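Local coordinates for protein leucine aminopeptidase 2, chloroplastic (Streptomyces sp. BC16019, PDB 5LHJ) that acts in bottromycin maturation and, as a manganese-binding aminopeptidase of the M17 family, presumably removes unsubstituted N-terminal amino acids from peptides, at residues G262-G268 with P312-P318; A283-G287 with D370-L374; T192-A197 with E236-V241. One frame throughout, in Å; residues are numbered along the deposited sequence.

Interaction 1. Residues G262-G268 with P312-P318; sequences GVTFDSG and PLAENMP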
loop_
_atom_site.group_PDB
_atom_site.type_symbol
_atom_site.label_atom_id
_atom_site.label_comp_id
_atom_site.label_asym_id
_atom_site.label_seq_id
_atom_site.Cartn_x
_atom_site.Cartn_y
_atom_site.Cartn_z
ATOM N N GLY A 262 -16.203 22.844 -14.366
ATOM C CA GLY A 262 -15.011 23.231 -15.117
ATOM C C GLY A 262 -13.714 23.284 -14.328
ATOM O O GLY A 262 -13.011 24.298 -14.366
ATOM N N VAL A 263 -13.351 22.189 -13.664
ATOM C CA VAL A 263 -12.063 22.152 -12.966
ATOM C C VAL A 263 -11.003 21.800 -14.007
ATOM O O VAL A 263 -10.913 20.668 -14.452
ATOM C CB VAL A 263 -12.061 21.193 -11.751
ATOM C CG1 VAL A 263 -10.689 21.174 -11.079
ATOM C CG2 VAL A 263 -13.116 21.641 -10.755
ATOM N N THR A 264 -10.220 22.797 -14.406
ATOM C CA THR A 264 -9.270 22.654 -15.495
ATOM C C THR A 264 -8.035 21.828 -15.145
ATOM O O THR A 264 -7.419 21.236 -16.030
ATOM C CB THR A 264 -8.847 24.022 -16.059
ATOM O OG1 THR A 264 -8.215 24.803 -15.036
ATOM C CG2 THR A 264 -10.086 24.765 -16.581
ATOM N N PHE A 265 -7.673 21.799 -13.866
ATOM C CA PHE A 265 -6.673 20.865 -13.381
ATOM C C PHE A 265 -7.014 20.497 -11.943
ATOM O O PHE A 265 -7.197 21.380 -11.110
ATOM C CB PHE A 265 -5.260 21.440 -13.460
ATOM C CG PHE A 265 -4.217 20.464 -13.018
ATOM C CD1 PHE A 265 -3.893 19.376 -13.809
ATOM C CD2 PHE A 265 -3.646 20.579 -11.770
ATOM C CE1 PHE A 265 -2.977 18.433 -13.374
ATOM C CE2 PHE A 265 -2.714 19.653 -11.326
ATOM C CZ PHE A 265 -2.390 18.576 -12.117
ATOM N N ASP A 266 -7.120 19.195 -11.677
ATOM C CA ASP A 266 -7.415 18.693 -10.346
ATOM C C ASP A 266 -6.291 17.762 -9.866
ATOM O O ASP A 266 -6.203 16.605 -10.289
ATOM C CB ASP A 266 -8.754 17.963 -10.351
ATOM C CG ASP A 266 -9.088 17.351 -9.016
ATOM O OD1 ASP A 266 -8.539 17.801 -7.991
ATOM O OD2 ASP A 266 -9.887 16.397 -9.002
ATOM N N SER A 267 -5.473 18.273 -8.952
ATOM C CA SER A 267 -4.410 17.502 -8.324
ATOM C C SER A 267 -4.887 16.705 -7.114
ATOM O O SER A 267 -4.084 15.981 -6.530
ATOM C CB SER A 267 -3.313 18.446 -7.818
ATOM O OG SER A 267 -3.764 19.071 -6.630
ATOM N N GLY A 268 -6.134 16.908 -6.688
ATOM C CA GLY A 268 -6.630 16.366 -5.420
ATOM C C GLY A 268 -6.497 17.326 -4.253
ATOM O O GLY A 268 -7.051 17.074 -3.188
ATOM N N PRO A 312 -18.630 27.211 -13.612
ATOM C CA PRO A 312 -17.557 27.521 -12.662
ATOM C C PRO A 312 -16.235 26.877 -13.079
ATOM O O PRO A 312 -16.187 25.654 -13.322
ATOM C CB PRO A 312 -18.077 26.925 -11.356
ATOM C CG PRO A 312 -18.908 25.755 -11.787
ATOM C CD PRO A 312 -19.532 26.163 -13.098
ATOM N N LEU A 313 -15.185 27.695 -13.161
ATOM C CA LEU A 313 -13.877 27.288 -13.673
ATOM C C LEU A 313 -12.799 27.537 -12.625
ATOM O O LEU A 313 -12.694 28.638 -12.100
ATOM C CB LEU A 313 -13.548 28.071 -14.951
ATOM C CG LEU A 313 -14.644 28.236 -16.004
ATOM C CD1 LEU A 313 -14.106 29.004 -17.203
ATOM C CD2 LEU A 313 -15.177 26.902 -16.484
ATOM N N ALA A 314 -11.996 26.521 -12.326
ATOM C CA ALA A 314 -10.934 26.646 -11.316
ATOM C C ALA A 314 -9.917 25.528 -11.433
ATOM O O ALA A 314 -10.167 24.526 -12.097
ATOM C CB ALA A 314 -11.534 26.657 -9.914
ATOM N N GLU A 315 -8.760 25.718 -10.798
ATOM C CA GLU A 315 -7.807 24.633 -10.548
ATOM C C GLU A 315 -7.871 24.226 -9.074
ATOM O O GLU A 315 -8.115 25.065 -8.224
ATOM C CB GLU A 315 -6.374 25.047 -10.855
ATOM C CG GLU A 315 -6.029 25.318 -12.308
ATOM C CD GLU A 315 -4.530 25.515 -12.521
ATOM O OE1 GLU A 315 -3.798 25.831 -11.546
ATOM O OE2 GLU A 315 -4.067 25.361 -13.671
ATOM N N ASN A 316 -7.652 22.946 -8.789
ATOM C CA ASN A 316 -7.531 22.436 -7.416
ATOM C C ASN A 316 -6.066 22.022 -7.190
ATOM O O ASN A 316 -5.632 20.983 -7.693
ATOM C CB ASN A 316 -8.478 21.243 -7.229
ATOM C CG ASN A 316 -8.555 20.756 -5.780
ATOM O OD1 ASN A 316 -8.241 21.485 -4.849
ATOM N ND2 ASN A 316 -8.995 19.525 -5.598
ATOM N N MET A 317 -5.304 22.846 -6.464
ATOM C CA MET A 317 -3.853 22.661 -6.302
ATOM C C MET A 317 -3.452 22.666 -4.827
ATOM O O MET A 317 -4.092 23.340 -4.031
ATOM C CB MET A 317 -3.095 23.809 -7.001
ATOM C CG MET A 317 -3.215 23.877 -8.517
ATOM S SD MET A 317 -2.210 22.613 -9.302
ATOM C CE MET A 317 -0.680 23.474 -9.637
ATOM N N PRO A 318 -2.377 21.935 -4.463
ATOM C CA PRO A 318 -1.799 22.106 -3.131
ATOM C C PRO A 318 -0.926 23.370 -3.100
ATOM O O PRO A 318 -0.315 23.741 -4.112
ATOM C CB PRO A 318 -0.938 20.852 -2.973
ATOM C CG PRO A 318 -0.423 20.615 -4.355
ATOM C CD PRO A 318 -1.501 21.108 -5.313
HETATM O O HOH W 1 -5.657 24.667 -15.727
#
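The Asp266 carboxylate is fixed from several sides: OD1 accepts from Asn316 ND2 (3.0 Å) and, closing an Asx turn, from Gly268 N (2.9 Å), while OD2 forms a salt bridge with Lys273. Beside it, Asn316 N donates to Phe265 O (2.8 Å), and Ser267 N and OG both reach Asn316 O (3.0 and 2.9 Å). Further back, Thr264 N bonds to Ala314 O (2.9 Å) and Ala314 N to Gly262 O (3.2 Å). These strands run parallel in the sheet of the catalytic domain, with a corner at Thr264, and deliver Asp266, a ligand of both manganese ions in this protein, to the metal site, which is empty in this chain. A side chain at Gly262 would collide with Leu313 CD2 and Pro312 O. A water bridges Thr264 OG1 and Glu315 OE2, at 2.7 Å from each; Glu315 also bonds Ser234 and pairs with Arg324 of a neighbouring subunit. In the packing, Met317 SD lies at the edge of the Phe265 ring, 3.5 Å from its CD2, a Met-aromatic contact.

Interaction 2. Residues A283-G287 with D370-L374; sequences ADMGG and DVATL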
loop_
_atom_site.group_PDB
_atom_site.type_symbol
_atom_site.label_atom_id
_atom_site.label_comp_id
_atom_site.label_asym_id
_atom_site.label_seq_id
_atom_site.Cartn_x
_atom_site.Cartn_y
_atom_site.Cartn_z
ATOM N N ALA A 283 -8.768 16.471 -17.282
ATOM C CA ALA A 283 -10.081 16.046 -17.838
ATOM C C ALA A 283 -11.295 16.302 -16.917
ATOM O O ALA A 283 -12.462 15.974 -17.236
ATOM C CB ALA A 283 -10.021 14.583 -18.177
ATOM N N ASP A 284 -11.034 16.913 -15.776
ATOM C CA ASP A 284 -12.094 17.213 -14.840
ATOM C C ASP A 284 -12.894 18.483 -15.187
ATOM O O ASP A 284 -13.674 18.957 -14.376
ATOM C CB ASP A 284 -11.567 17.199 -13.402
ATOM C CG ASP A 284 -11.761 15.835 -12.746
ATOM O OD1 ASP A 284 -12.922 15.366 -12.683
ATOM O OD2 ASP A 284 -10.768 15.216 -12.314
ATOM N N MET A 285 -12.720 18.979 -16.410
ATOM C CA MET A 285 -13.583 20.047 -16.969
ATOM C C MET A 285 -14.455 19.488 -18.109
ATOM O O MET A 285 -15.042 20.254 -18.883
ATOM C CB MET A 285 -12.738 21.250 -17.411
ATOM C CG MET A 285 -11.416 20.941 -18.109
ATOM S SD MET A 285 -11.496 19.840 -19.523
ATOM C CE MET A 285 -12.318 20.895 -20.716
ATOM N N GLY A 286 -14.590 18.154 -18.173
ATOM C CA GLY A 286 -15.396 17.491 -19.207
ATOM C C GLY A 286 -16.869 17.886 -19.177
ATOM O O GLY A 286 -17.520 17.942 -20.229
ATOM N N GLY A 287 -17.394 18.173 -17.994
ATOM C CA GLY A 287 -18.785 18.624 -17.857
ATOM C C GLY A 287 -19.009 20.017 -18.435
ATOM O O GLY A 287 -19.967 20.244 -19.200
ATOM N N ASP A 370 -27.290 19.353 -14.405
ATOM C CA ASP A 370 -25.847 19.497 -14.215
ATOM C C ASP A 370 -25.107 18.322 -14.837
ATOM O O ASP A 370 -25.630 17.205 -14.893
ATOM C CB ASP A 370 -25.465 19.729 -12.755
ATOM C CG ASP A 370 -25.438 18.475 -11.944
ATOM O OD1 ASP A 370 -24.462 17.677 -12.077
ATOM O OD2 ASP A 370 -26.364 18.297 -11.135
ATOM N N VAL A 371 -23.905 18.615 -15.333
ATOM C CA VAL A 371 -23.033 17.635 -15.966
ATOM C C VAL A 371 -21.656 17.796 -15.353
ATOM O O VAL A 371 -21.105 18.907 -15.331
ATOM C CB VAL A 371 -22.931 17.858 -17.500
ATOM C CG1 VAL A 371 -22.173 16.714 -18.158
ATOM C CG2 VAL A 371 -24.310 17.999 -18.128
ATOM N N ALA A 372 -21.104 16.704 -14.834
ATOM C CA ALA A 372 -19.858 16.777 -14.088
ATOM C C ALA A 372 -19.111 15.464 -14.090
ATOM O O ALA A 372 -19.713 14.397 -14.000
ATOM C CB ALA A 372 -20.143 17.227 -12.658
ATOM N N THR A 373 -17.789 15.544 -14.222
ATOM C CA THR A 373 -16.898 14.401 -13.974
ATOM C C THR A 373 -16.679 14.346 -12.462
ATOM O O THR A 373 -15.677 14.852 -11.934
ATOM C CB THR A 373 -15.578 14.562 -14.736
ATOM O OG1 THR A 373 -15.018 15.854 -14.455
ATOM C CG2 THR A 373 -15.825 14.446 -16.242
ATOM N N LEU A 374 -17.632 13.756 -11.751
ATOM C CA LEU A 374 -17.739 14.007 -10.319
ATOM C C LEU A 374 -17.073 12.960 -9.443
ATOM O O LEU A 374 -16.290 13.331 -8.578
ATOM C CB LEU A 374 -19.202 14.232 -9.906
ATOM C CG LEU A 374 -19.417 15.086 -8.651
ATOM C CD1 LEU A 374 -18.862 16.496 -8.833
ATOM C CD2 LEU A 374 -20.883 15.131 -8.291
HETATM O O HOH W 2 -16.451 18.035 -15.266
#
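Ala283 opens a type I turn that is closed by a 3.2 Å hydrogen bond from Gly286 N to Ala283 O, so the chain is already bending as it approaches the strand that ends at Ala372. Asp284, next in line, makes the key polar contact: Thr373 OG1 donates to Asp284 OD1 at 2.8 Å. The backbone of Asp284 contributes too, since its O accepts from a water (3.1 Å) that in turn accepts from Gly287 N (2.9 Å) and Thr373 N (3.0 Å), joining the turn to the loop through one shared molecule. Met285, in the N-cap position of helix 286-301, turns away from the strand to pack on Leu183 and Val184 of helix 164-185. Gly286 and Gly287 begin the helix, and at Gly287 the fit is very close: its CA lies 3.4 Å from Val371 O in a CA-H...O contact, where a beta carbon would clash with that oxygen. Asp284 OD1 and Thr373 O, two acceptors 2.9 Å apart, are both bound by Lys261 NZ. Asp284 and Lys261 are ligands of the first manganese ion in this protein, so the threonine and lysine together probably hold the carboxylate in place while the site is vacant.

Interaction 3. Residues T192-A197 with E236-V241; sequences TPPAFA and EPPRYV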
loop_
_atom_site.group_PDB
_atom_site.type_symbol
_atom_site.label_atom_id
_atom_site.label_comp_id
_atom_site.label_asym_id
_atom_site.label_seq_id
_atom_site.Cartn_x
_atom_site.Cartn_y
_atom_site.Cartn_z
ATOM N N THR A 192 -6.178 27.178 -18.878
ATOM C CA THR A 192 -6.330 27.626 -17.492
ATOM C C THR A 192 -7.750 28.177 -17.321
ATOM O O THR A 192 -8.438 28.424 -18.324
ATOM C CB THR A 192 -5.332 28.743 -17.178
ATOM O OG1 THR A 192 -5.570 29.844 -18.071
ATOM C CG2 THR A 192 -3.903 28.249 -17.348
ATOM N N PRO A 193 -8.188 28.421 -16.072
ATOM C CA PRO A 193 -9.521 29.026 -15.942
ATOM C C PRO A 193 -9.681 30.370 -16.684
ATOM O O PRO A 193 -10.673 30.524 -17.398
ATOM C CB PRO A 193 -9.726 29.132 -14.425
ATOM C CG PRO A 193 -8.836 28.045 -13.865
ATOM C CD PRO A 193 -7.630 28.030 -14.760
ATOM N N PRO A 194 -8.716 31.301 -16.562
ATOM C CA PRO A 194 -8.859 32.526 -17.380
ATOM C C PRO A 194 -8.863 32.297 -18.894
ATOM O O PRO A 194 -9.646 32.928 -19.614
ATOM C CB PRO A 194 -7.637 33.359 -16.959
ATOM C CG PRO A 194 -7.377 32.928 -15.563
ATOM C CD PRO A 194 -7.574 31.431 -15.637
ATOM N N ALA A 195 -8.012 31.395 -19.379
ATOM C CA ALA A 195 -7.956 31.071 -20.806
ATOM C C ALA A 195 -9.238 30.398 -21.302
ATOM O O ALA A 195 -9.741 30.705 -22.393
ATOM C CB ALA A 195 -6.759 30.188 -21.098
ATOM N N PHE A 196 -9.782 29.501 -20.478
ATOM C CA PHE A 196 -11.054 28.836 -20.786
ATOM C C PHE A 196 -12.192 29.860 -20.867
ATOM O O PHE A 196 -12.976 29.835 -21.821
ATOM C CB PHE A 196 -11.317 27.707 -19.758
ATOM C CG PHE A 196 -12.394 26.712 -20.135
ATOM C CD1 PHE A 196 -13.042 26.696 -21.377
ATOM C CD2 PHE A 196 -12.747 25.734 -19.200
ATOM C CE1 PHE A 196 -14.023 25.752 -21.656
ATOM C CE2 PHE A 196 -13.706 24.777 -19.495
ATOM C CZ PHE A 196 -14.346 24.787 -20.717
ATOM N N ALA A 197 -12.255 30.786 -19.916
ATOM C CA ALA A 197 -13.264 31.848 -19.964
ATOM C C ALA A 197 -13.125 32.673 -21.261
ATOM O O ALA A 197 -14.128 32.971 -21.915
ATOM C CB ALA A 197 -13.165 32.744 -18.743
ATOM N N GLU A 236 -3.513 30.207 -10.539
ATOM C CA GLU A 236 -4.528 30.672 -11.501
ATOM C C GLU A 236 -5.813 31.075 -10.773
ATOM O O GLU A 236 -6.325 30.324 -9.932
ATOM C CB GLU A 236 -4.820 29.587 -12.544
ATOM C CG GLU A 236 -3.651 29.245 -13.438
ATOM C CD GLU A 236 -3.242 30.386 -14.348
ATOM O OE1 GLU A 236 -4.111 31.211 -14.704
ATOM O OE2 GLU A 236 -2.054 30.464 -14.708
ATOM N N PRO A 237 -6.348 32.271 -11.064
ATOM C CA PRO A 237 -7.575 32.672 -10.389
ATOM C C PRO A 237 -8.798 31.969 -11.009
ATOM O O PRO A 237 -8.777 31.668 -12.200
ATOM C CB PRO A 237 -7.629 34.179 -10.654
ATOM C CG PRO A 237 -6.967 34.325 -11.973
ATOM C CD PRO A 237 -5.832 33.341 -11.941
ATOM N N PRO A 238 -9.861 31.749 -10.224
ATOM C CA PRO A 238 -11.066 31.131 -10.779
ATOM C C PRO A 238 -11.867 32.108 -11.644
ATOM O O PRO A 238 -11.589 33.319 -11.650
ATOM C CB PRO A 238 -11.854 30.722 -9.533
ATOM C CG PRO A 238 -11.446 31.729 -8.500
ATOM C CD PRO A 238 -9.998 32.025 -8.781
ATOM N N ARG A 239 -12.798 31.552 -12.412
ATOM C CA ARG A 239 -13.705 32.313 -13.280
ATOM C C ARG A 239 -15.081 31.700 -13.156
ATOM O O ARG A 239 -15.220 30.505 -12.863
ATOM C CB ARG A 239 -13.254 32.243 -14.749
ATOM C CG ARG A 239 -11.920 32.913 -15.060
ATOM C CD ARG A 239 -12.054 34.431 -15.028
ATOM N NE ARG A 239 -10.828 35.169 -15.370
ATOM C CZ ARG A 239 -9.919 35.624 -14.508
ATOM N NH1 ARG A 239 -10.020 35.397 -13.192
ATOM N NH2 ARG A 239 -8.891 36.338 -14.961
ATOM N N TYR A 240 -16.105 32.507 -13.400
ATOM C CA TYR A 240 -17.457 31.991 -13.557
ATOM C C TYR A 240 -18.048 32.600 -14.812
ATOM O O TYR A 240 -17.999 33.830 -14.979
ATOM C CB TYR A 240 -18.311 32.332 -12.340
ATOM C CG TYR A 240 -19.731 31.887 -12.456
ATOM C CD1 TYR A 240 -20.058 30.529 -12.451
ATOM C CD2 TYR A 240 -20.763 32.815 -12.571
ATOM C CE1 TYR A 240 -21.378 30.111 -12.572
ATOM C CE2 TYR A 240 -22.084 32.412 -12.680
ATOM C CZ TYR A 240 -22.393 31.063 -12.676
ATOM O OH TYR A 240 -23.707 30.667 -12.778
ATOM N N VAL A 241 -18.602 31.749 -15.676
ATOM C CA VAL A 241 -19.132 32.188 -16.976
ATOM C C VAL A 241 -20.595 31.774 -17.114
ATOM O O VAL A 241 -20.964 30.627 -16.826
ATOM C CB VAL A 241 -18.304 31.636 -18.164
ATOM C CG1 VAL A 241 -18.802 32.220 -19.493
ATOM C CG2 VAL A 241 -16.834 31.971 -17.978
HETATM O O HOH W 3 -3.737 31.741 -18.110
HETATM O O HOH W 4 -10.684 35.341 -18.197
#
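Pro194, Glu236 and Arg239 bury the largest areas here, and together they show how a helix start can be seated on a strand without a direct hydrogen bond. Arg239 lays its aliphatic chain along the helix, with CG 3.6 Å from Pro193 O and 3.9 Å from Ala197 CB. Its guanidinium presents one face to Pro194, whose CG is 3.8 Å from NH2 of the arginine. The group is held in place by a bond from Arg239 NH1 to Pro238 O (3.0 Å), and a water links Arg239 NE (2.8 Å) to Pro194 O (3.0 Å). Pro194 also meets the loop before the strand, its CG 3.9 Å from Pro237 CG and its CD 3.6 Å from Glu236 OE1. Glu236 meets the first turn of the helix again where its CB lies 3.9 Å from Pro193 CD. That turn is capped by Thr192, whose OG1 accepts from Ala195 N (3.2 Å). Further along, Ala197 CB rests on Val241 CG2 at 3.8 Å. The short helix and strand segments run only 20° from parallel, with axes 8.5 Å apart at closest approach: the face-on packing of helix against sheet seen in alpha/beta folds such as the M17 catalytic domain.

How the interactions relate
Following the chain from the N terminus, interaction 3 comes first: it brings 192-197 and 236-241 together across 38 intervening residues, which include strand 210-214, and is complete before interaction 1 opens at 262. Interactions 1 and 2 cross, because 283-287 falls between the two segments of interaction 1, whereas 370-374 comes after both. Helix 286-301 thus leads from the start of interaction 2 towards strand 306-316, which closes interaction 1. The same sheet unites all three: strand 306-316 lies between 239-245 and 255-263, and 367-372 borders 255-263. Leu313 N probably bonds to Arg239 O, joining interactions 1 and 3, while Asp266 and Asp284 bring interactions 1 and 2 together at the manganese site.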